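Local structure of triacylglycerol lipase (Yarrowia lipolytica, 3O0D) at residues Val94-Thr106 / Asp230-Gln242. The protein probably hydrolyses the ester bonds of triacylglycerols as a secreted, glycosylated lipase of the alpha/beta-hydrolase fold. Sequence-based numbering, arbitrary orientation.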
ATOM      1  N   VAL A  94      -8.926 -12.159   6.102  1.00 19.67           N
ATOM      2  CA  VAL A  94      -8.646 -10.804   6.474  1.00 17.96           C
ATOM      3  C   VAL A  94      -9.768  -9.846   6.022  1.00 16.82           C
ATOM      4  O   VAL A  94     -10.189  -8.971   6.800  1.00 17.22           O
ATOM      5  CB  VAL A  94      -7.263 -10.438   5.887  1.00 18.42           C
ATOM      6  CG1 VAL A  94      -7.007  -8.973   6.214  1.00 20.39           C
ATOM      7  CG2 VAL A  94      -6.222 -11.344   6.533  1.00 19.45           C
ATOM      8  N   ILE A  95     -10.271  -9.950   4.756  1.00 15.04           N
ATOM      9  CA  ILE A  95     -11.239  -8.958   4.306  1.00 16.01           C
ATOM     10  C   ILE A  95     -12.544  -9.118   5.110  1.00 16.59           C
ATOM     11  O   ILE A  95     -13.240  -8.148   5.357  1.00 18.48           O
ATOM     12  CB  ILE A  95     -11.490  -9.129   2.788  1.00 15.26           C
ATOM     13  CG1 ILE A  95     -10.195  -8.747   2.081  1.00 15.70           C
ATOM     14  CG2 ILE A  95     -12.765  -8.384   2.272  1.00 14.01           C
ATOM     15  CD1 ILE A  95     -10.070  -9.336   0.651  1.00 17.41           C
ATOM     16  N   THR A  96     -12.858 -10.382   5.461  1.00 19.78           N
ATOM     17  CA  THR A  96     -14.086 -10.594   6.248  1.00 22.78           C
ATOM     18  C   THR A  96     -13.944  -9.856   7.563  1.00 22.21           C
ATOM     19  O   THR A  96     -14.877  -9.162   7.971  1.00 24.61           O
ATOM     20  CB  THR A  96     -14.418 -12.094   6.482  1.00 24.02           C
ATOM     21  OG1 THR A  96     -14.587 -12.778   5.208  1.00 25.47           O
ATOM     22  CG2 THR A  96     -15.734 -12.182   7.247  1.00 24.39           C
ATOM     23  N   ASP A  97     -12.795  -9.963   8.235  1.00 21.93           N
ATOM     24  CA  ASP A  97     -12.620  -9.200   9.450  1.00 22.63           C
ATOM     25  C   ASP A  97     -12.733  -7.717   9.288  1.00 22.66           C
ATOM     26  O   ASP A  97     -13.341  -7.002  10.089  1.00 23.37           O
ATOM     27  CB  ASP A  97     -11.280  -9.544  10.032  1.00 24.06           C
ATOM     28  CG  ASP A  97     -11.275  -9.436  11.455  1.00 32.15           C
ATOM     29  OD1 ASP A  97     -11.387  -8.272  11.935  1.00 38.55           O
ATOM     30  OD2 ASP A  97     -11.167 -10.527  12.086  1.00 39.81           O
ATOM     31  N   ILE A  98     -12.111  -7.159   8.246  1.00 19.97           N
ATOM     32  CA  ILE A  98     -12.155  -5.740   8.081  1.00 20.99           C
ATOM     33  C   ILE A  98     -13.552  -5.190   7.783  1.00 23.50           C
ATOM     34  O   ILE A  98     -13.916  -4.079   8.220  1.00 21.84           O
ATOM     35  CB  ILE A  98     -11.206  -5.369   6.896  1.00 20.30           C
ATOM     36  CG1 ILE A  98      -9.787  -5.755   7.215  1.00 18.34           C
ATOM     37  CG2 ILE A  98     -11.408  -3.951   6.430  1.00 21.12           C
ATOM     38  CD1 ILE A  98      -8.862  -5.684   5.865  1.00 22.98           C
ATOM     39  N   ARG A  99     -14.307  -5.963   7.004  0.50 25.24           N
ATOM     40  CA  ARG A  99     -15.630  -5.613   6.464  0.50 28.61           C
ATOM     41  C   ARG A  99     -16.694  -5.619   7.579  0.50 30.58           C
ATOM     42  O   ARG A  99     -17.549  -4.747   7.634  0.50 31.19           O
ATOM     43  CB  ARG A  99     -15.975  -6.657   5.398  0.50 28.51           C
ATOM     44  CG  ARG A  99     -16.946  -6.224   4.306  0.50 32.31           C
ATOM     45  CD  ARG A  99     -17.029  -7.306   3.238  0.50 34.27           C
ATOM     46  NE  ARG A  99     -17.548  -8.576   3.751  0.50 37.41           N
ATOM     47  CZ  ARG A  99     -17.647  -9.699   3.036  0.50 35.58           C
ATOM     48  NH1 ARG A  99     -17.260  -9.728   1.765  0.50 37.65           N
ATOM     49  NH2 ARG A  99     -18.154 -10.789   3.589  0.50 36.20           N
ATOM     50  N   ILE A 100     -16.589  -6.592   8.477  1.00 32.33           N
ATOM     51  CA  ILE A 100     -17.641  -6.946   9.455  1.00 36.77           C
ATOM     52  C   ILE A 100     -17.332  -6.581  10.918  1.00 38.53           C
ATOM     53  O   ILE A 100     -18.246  -6.242  11.679  1.00 39.82           O
ATOM     54  CB  ILE A 100     -17.945  -8.516   9.386  1.00 37.20           C
ATOM     55  CG1 ILE A 100     -18.195  -9.042   7.949  1.00 40.58           C
ATOM     56  CG2 ILE A 100     -19.084  -8.923  10.299  1.00 40.46           C
ATOM     57  CD1 ILE A 100     -19.372  -8.320   7.196  1.00 39.47           C
ATOM     58  N   MET A 101     -16.065  -6.684  11.326  1.00 41.12           N
ATOM     59  CA  MET A 101     -15.645  -6.396  12.702  1.00 42.86           C
ATOM     60  C   MET A 101     -15.335  -4.900  12.939  1.00 44.20           C
ATOM     61  O   MET A 101     -14.514  -4.275  12.221  1.00 43.24           O
ATOM     62  CB  MET A 101     -14.449  -7.290  13.082  1.00 43.62           C
ATOM     63  CG  MET A 101     -14.659  -8.838  12.907  1.00 46.80           C
ATOM     64  SD  MET A 101     -15.753  -9.671  14.126  1.00 58.17           S
ATOM     65  CE  MET A 101     -17.413  -9.121  13.666  1.00 56.27           C
ATOM     66  N   GLN A 102     -15.972  -4.322  13.963  1.00 45.29           N
ATOM     67  CA  GLN A 102     -15.813  -2.888  14.300  1.00 47.12           C
ATOM     68  C   GLN A 102     -14.571  -2.504  15.186  1.00 47.03           C
ATOM     69  O   GLN A 102     -14.709  -2.379  16.400  1.00 47.82           O
ATOM     70  CB  GLN A 102     -17.092  -2.424  15.024  1.00 47.54           C
ATOM     71  CG  GLN A 102     -17.666  -1.144  14.513  1.00 49.94           C
ATOM     72  CD  GLN A 102     -18.945  -1.385  13.730  1.00 53.15           C
ATOM     73  OE1 GLN A 102     -19.079  -2.373  13.006  1.00 55.28           O
ATOM     74  NE2 GLN A 102     -19.896  -0.474  13.875  1.00 52.18           N
ATOM     75  N   ALA A 103     -13.383  -2.272  14.620  1.00 46.86           N
ATOM     76  CA  ALA A 103     -12.256  -1.835  15.478  1.00 46.61           C
ATOM     77  C   ALA A 103     -12.523  -0.513  16.317  1.00 46.35           C
ATOM     78  O   ALA A 103     -13.110   0.449  15.821  1.00 47.13           O
ATOM     79  CB  ALA A 103     -10.914  -1.755  14.664  1.00 46.35           C
ATOM     80  N   PRO A 104     -12.137  -0.495  17.614  1.00 45.80           N
ATOM     81  CA  PRO A 104     -12.000   0.820  18.265  1.00 44.73           C
ATOM     82  C   PRO A 104     -10.857   1.598  17.585  1.00 42.84           C
ATOM     83  O   PRO A 104      -9.741   1.085  17.440  1.00 42.25           O
ATOM     84  CB  PRO A 104     -11.559   0.452  19.685  1.00 45.74           C
ATOM     85  CG  PRO A 104     -10.759  -0.826  19.496  1.00 45.29           C
ATOM     86  CD  PRO A 104     -11.558  -1.584  18.434  1.00 46.03           C
ATOM     87  N   LEU A 105     -11.113   2.834  17.172  1.00 41.34           N
ATOM     88  CA  LEU A 105     -10.021   3.630  16.576  1.00 38.47           C
ATOM     89  C   LEU A 105      -9.031   4.122  17.648  1.00 37.69           C
ATOM     90  O   LEU A 105      -9.456   4.660  18.676  1.00 38.03           O
ATOM     91  CB  LEU A 105     -10.608   4.743  15.723  1.00 38.28           C
ATOM     92  CG  LEU A 105     -11.054   4.115  14.378  1.00 37.59           C
ATOM     93  CD1 LEU A 105     -12.577   3.996  14.302  1.00 37.33           C
ATOM     94  CD2 LEU A 105     -10.537   4.958  13.197  1.00 31.68           C
ATOM     95  N   THR A 106      -7.725   3.929  17.394  1.00 34.03           N
ATOM     96  CA  THR A 106      -6.605   4.097  18.343  1.00 32.48           C
ATOM     97  C   THR A 106      -5.675   5.183  17.847  1.00 31.60           C
ATOM     98  O   THR A 106      -5.499   5.286  16.604  1.00 27.42           O
ATOM     99  CB  THR A 106      -5.776   2.826  18.304  1.00 32.66           C
ATOM    100  OG1 THR A 106      -6.563   1.705  18.726  1.00 39.25           O
ATOM    101  CG2 THR A 106      -4.435   2.929  19.129  1.00 32.88           C
ATOM    102  N   ASP A 230     -13.122  -3.435  -7.041  1.00  9.95           N
ATOM    103  CA  ASP A 230     -12.577  -3.937  -5.817  1.00 10.63           C
ATOM    104  C   ASP A 230     -13.171  -3.172  -4.580  1.00 10.29           C
ATOM    105  O   ASP A 230     -13.038  -1.957  -4.463  1.00 10.12           O
ATOM    106  CB  ASP A 230     -11.050  -3.681  -5.851  1.00  9.78           C
ATOM    107  CG  ASP A 230     -10.305  -4.200  -4.617  1.00 11.17           C
ATOM    108  OD1 ASP A 230     -10.905  -4.889  -3.737  1.00 10.72           O
ATOM    109  OD2 ASP A 230      -9.035  -4.006  -4.539  1.00  9.37           O
ATOM    110  N   ILE A 231     -13.860  -3.902  -3.677  1.00 12.01           N
ATOM    111  CA  ILE A 231     -14.438  -3.188  -2.510  1.00 11.57           C
ATOM    112  C   ILE A 231     -13.480  -2.974  -1.422  1.00 11.11           C
ATOM    113  O   ILE A 231     -13.797  -2.216  -0.482  1.00 11.53           O
ATOM    114  CB  ILE A 231     -15.640  -4.020  -1.838  1.00 13.41           C
ATOM    115  CG1 ILE A 231     -15.123  -5.352  -1.379  1.00 15.58           C
ATOM    116  CG2 ILE A 231     -16.767  -4.217  -2.891  1.00 17.27           C
ATOM    117  CD1 ILE A 231     -16.201  -6.192  -0.477  1.00 21.93           C
ATOM    118  N   VAL A 232     -12.321  -3.561  -1.479  1.00 10.93           N
ATOM    119  CA  VAL A 232     -11.374  -3.401  -0.313  1.00 11.57           C
ATOM    120  C   VAL A 232     -11.073  -1.922  -0.050  1.00 14.08           C
ATOM    121  O   VAL A 232     -11.050  -1.467   1.098  1.00 13.32           O
ATOM    122  CB  VAL A 232     -10.183  -4.317  -0.420  1.00 11.11           C
ATOM    123  CG1 VAL A 232      -9.172  -4.179   0.815  1.00 13.86           C
ATOM    124  CG2 VAL A 232     -10.733  -5.810  -0.469  1.00 11.77           C
ATOM    125  N   PRO A 233     -10.746  -1.151  -1.108  1.00 13.30           N
ATOM    126  CA  PRO A 233     -10.566   0.281  -0.903  1.00 12.32           C
ATOM    127  C   PRO A 233     -11.791   1.118  -0.475  1.00 13.04           C
ATOM    128  O   PRO A 233     -11.723   2.340  -0.279  1.00 13.50           O
ATOM    129  CB  PRO A 233     -10.028   0.746  -2.298  1.00 10.43           C
ATOM    130  CG  PRO A 233      -9.306  -0.472  -2.799  1.00 10.28           C
ATOM    131  CD  PRO A 233     -10.339  -1.569  -2.468  1.00 11.28           C
ATOM    132  N   GLN A 234     -12.970   0.463  -0.392  1.00 10.43           N
ATOM    133  CA  GLN A 234     -14.159   1.065   0.107  1.00 13.02           C
ATOM    134  C   GLN A 234     -14.492   0.704   1.562  1.00 13.89           C
ATOM    135  O   GLN A 234     -15.453   1.316   2.073  1.00 18.81           O
ATOM    136  CB  GLN A 234     -15.382   0.671  -0.756  1.00 10.66           C
ATOM    137  CG  GLN A 234     -15.091   0.863  -2.324  1.00 14.23           C
ATOM    138  CD  GLN A 234     -16.390   0.781  -3.137  1.00 10.26           C
ATOM    139  OE1 GLN A 234     -16.618  -0.223  -3.787  1.00 13.50           O
ATOM    140  NE2 GLN A 234     -17.263   1.785  -2.981  1.00 14.67           N
ATOM    141  N   VAL A 235     -13.764  -0.195   2.170  1.00 15.41           N
ATOM    142  CA  VAL A 235     -13.997  -0.563   3.601  1.00 16.17           C
ATOM    143  C   VAL A 235     -12.765  -0.267   4.465  1.00 17.06           C
ATOM    144  O   VAL A 235     -11.687  -0.024   3.966  1.00 15.54           O
ATOM    145  CB  VAL A 235     -14.367  -2.060   3.688  1.00 16.37           C
ATOM    146  CG1 VAL A 235     -15.555  -2.335   2.846  1.00 17.58           C
ATOM    147  CG2 VAL A 235     -13.232  -2.926   3.275  1.00 15.48           C
ATOM    148  N   PRO A 236     -12.921  -0.240   5.798  1.00 17.10           N
ATOM    149  CA  PRO A 236     -14.219  -0.311   6.451  1.00 20.81           C
ATOM    150  C   PRO A 236     -14.922   1.032   6.188  1.00 24.38           C
ATOM    151  O   PRO A 236     -14.265   2.098   6.008  1.00 25.42           O
ATOM    152  CB  PRO A 236     -13.861  -0.407   7.952  1.00 21.39           C
ATOM    153  CG  PRO A 236     -12.422  -0.258   8.066  1.00 18.29           C
ATOM    154  CD  PRO A 236     -11.767  -0.012   6.703  1.00 15.34           C
ATOM    155  N   PHE A 237     -16.219   1.011   6.129  1.00 28.54           N
ATOM    156  CA  PHE A 237     -16.938   2.272   5.922  1.00 34.10           C
ATOM    157  C   PHE A 237     -17.659   2.890   7.151  1.00 37.19           C
ATOM    158  O   PHE A 237     -18.416   3.868   7.006  1.00 38.25           O
ATOM    159  CB  PHE A 237     -17.958   2.077   4.811  1.00 34.63           C
ATOM    160  CG  PHE A 237     -18.733   0.803   4.928  1.00 36.61           C
ATOM    161  CD1 PHE A 237     -18.813  -0.077   3.856  1.00 37.11           C
ATOM    162  CD2 PHE A 237     -19.427   0.508   6.092  1.00 40.08           C
ATOM    163  CE1 PHE A 237     -19.564  -1.226   3.933  1.00 39.93           C
ATOM    164  CE2 PHE A 237     -20.166  -0.661   6.171  1.00 38.55           C
ATOM    165  CZ  PHE A 237     -20.229  -1.509   5.083  1.00 38.89           C
ATOM    166  N   TRP A 238     -17.436   2.352   8.344  1.00 39.85           N
ATOM    167  CA  TRP A 238     -18.053   2.934   9.523  1.00 41.55           C
ATOM    168  C   TRP A 238     -17.872   4.450   9.270  1.00 43.78           C
ATOM    169  O   TRP A 238     -16.740   4.952   9.114  1.00 43.79           O
ATOM    170  CB  TRP A 238     -17.350   2.448  10.812  1.00 41.23           C
ATOM    171  CG  TRP A 238     -16.926   0.975  10.749  1.00 40.53           C
ATOM    172  CD1 TRP A 238     -15.678   0.415  11.009  1.00 41.16           C
ATOM    173  CD2 TRP A 238     -17.751  -0.115  10.333  1.00 39.26           C
ATOM    174  NE1 TRP A 238     -15.711  -0.965  10.817  1.00 35.34           N
ATOM    175  CE2 TRP A 238     -16.965  -1.297  10.375  1.00 39.65           C
ATOM    176  CE3 TRP A 238     -19.090  -0.207   9.960  1.00 40.85           C
ATOM    177  CZ2 TRP A 238     -17.485  -2.542  10.038  1.00 40.26           C
ATOM    178  CZ3 TRP A 238     -19.597  -1.442   9.633  1.00 39.82           C
ATOM    179  CH2 TRP A 238     -18.801  -2.590   9.671  1.00 37.31           C
ATOM    180  N   ASP A 239     -18.954   5.191   9.190  1.00 44.56           N
ATOM    181  CA  ASP A 239     -18.776   6.614   9.153  1.00 45.77           C
ATOM    182  C   ASP A 239     -17.696   6.976  10.170  1.00 44.30           C
ATOM    183  O   ASP A 239     -17.555   6.347  11.189  1.00 46.34           O
ATOM    184  CB  ASP A 239     -20.058   7.310   9.515  1.00 47.09           C
ATOM    185  CG  ASP A 239     -20.435   7.066  10.905  1.00 50.76           C
ATOM    186  OD1 ASP A 239     -19.687   7.505  11.781  1.00 57.02           O
ATOM    187  OD2 ASP A 239     -21.430   6.400  11.128  1.00 53.53           O
ATOM    188  N   GLY A 240     -16.947   8.014   9.902  1.00 41.32           N
ATOM    189  CA  GLY A 240     -15.729   8.249  10.665  1.00 37.28           C
ATOM    190  C   GLY A 240     -14.508   7.915   9.780  1.00 32.71           C
ATOM    191  O   GLY A 240     -13.587   8.716   9.704  1.00 34.28           O
ATOM    192  N   TYR A 241     -14.511   6.763   9.119  1.00 28.20           N
ATOM    193  CA  TYR A 241     -13.335   6.361   8.283  1.00 24.52           C
ATOM    194  C   TYR A 241     -13.365   7.166   7.004  1.00 22.62           C
ATOM    195  O   TYR A 241     -14.428   7.303   6.368  1.00 22.03           O
ATOM    196  CB  TYR A 241     -13.426   4.898   7.870  1.00 23.86           C
ATOM    197  CG  TYR A 241     -12.999   3.966   8.942  1.00 26.52           C
ATOM    198  CD1 TYR A 241     -13.927   3.487   9.888  1.00 33.11           C
ATOM    199  CD2 TYR A 241     -11.674   3.563   9.061  1.00 24.19           C
ATOM    200  CE1 TYR A 241     -13.527   2.629  10.909  1.00 30.66           C
ATOM    201  CE2 TYR A 241     -11.276   2.712  10.096  1.00 24.93           C
ATOM    202  CZ  TYR A 241     -12.205   2.257  11.011  1.00 31.09           C
ATOM    203  OH  TYR A 241     -11.774   1.423  12.022  1.00 31.69           O
ATOM    204  N   GLN A 242     -12.200   7.638   6.569  1.00 21.29           N
ATOM    205  CA  GLN A 242     -12.124   8.215   5.243  1.00 20.40           C
ATOM    206  C   GLN A 242     -10.651   8.075   4.757  1.00 15.94           C
ATOM    207  O   GLN A 242      -9.729   8.077   5.528  1.00 14.93           O
ATOM    208  CB  GLN A 242     -12.573   9.668   5.196  1.00 23.95           C
ATOM    209  CG  GLN A 242     -11.717  10.627   5.930  1.00 27.41           C
ATOM    210  CD  GLN A 242     -12.197  12.103   5.774  1.00 32.71           C
ATOM    211  OE1 GLN A 242     -13.341  12.435   6.085  1.00 34.40           O
ATOM    212  NE2 GLN A 242     -11.314  12.972   5.305  1.00 34.80           N
TER
HETATM  213  O   HOH W   1     -16.988  -1.739   6.825  1.00 32.65           O
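Trp238 packs against the turn that ends helix 91-100, with Gln102 stacked on one face of its indole. The Gln102 amide is tilted 24° from the ring plane, and its OE1 sits 3.4 Å from Trp238 CH2. Behind the amide, Gln102 CG makes a CH-pi contact over the five-membered ring, 4.1 Å from its centroid; the bend of the chain at chi2 (108°) lays the amide across the six-membered ring. The backbone also comes close, Arg99 O approaching Trp238 CH2 to 3.2 Å. A second, off-centre CH-pi contact joins Leu105 CD2 to the Tyr241 ring, while Leu105 CD1 touches Tyr241 OH at 3.5 Å.

Aliphatic packing continues along the helix. Ile98 CG2, anti to the backbone N, meets Val235 CG2 at 3.8 Å and also touches the ring of Pro236, which follows a cis peptide bond. One turn earlier, Ile95 CD1 meets Val232 CG2 at 3.8 Å, the two side chains crossing at about a right angle.

The polar link is a water that donates to Arg99 O (3.2 Å) and accepts from Phe237 N (2.9 Å). This water also lies over the centre of the Phe237 ring and against the Trp238 face opposite Gln102. An alanine in place of Trp238 would probably leave the Gln102 amide without its stacking surface and the bridging water less firmly enclosed.

Asp230, whose OD1 accepts from Val232 N in an Asx turn, is hydrogen-bonded through OD2 to His289 ND1, consistent with the acid of a Ser162-His289-Asp230 triad. The loop between strands 222-227 and 247-250 packs along helix 91-100, with Ile95 and Val232 both touching His289 of helix 285-290, and Pro236 and Tyr241 reaching His126 of strand 124-126, the antiparallel partner of strand 105-107.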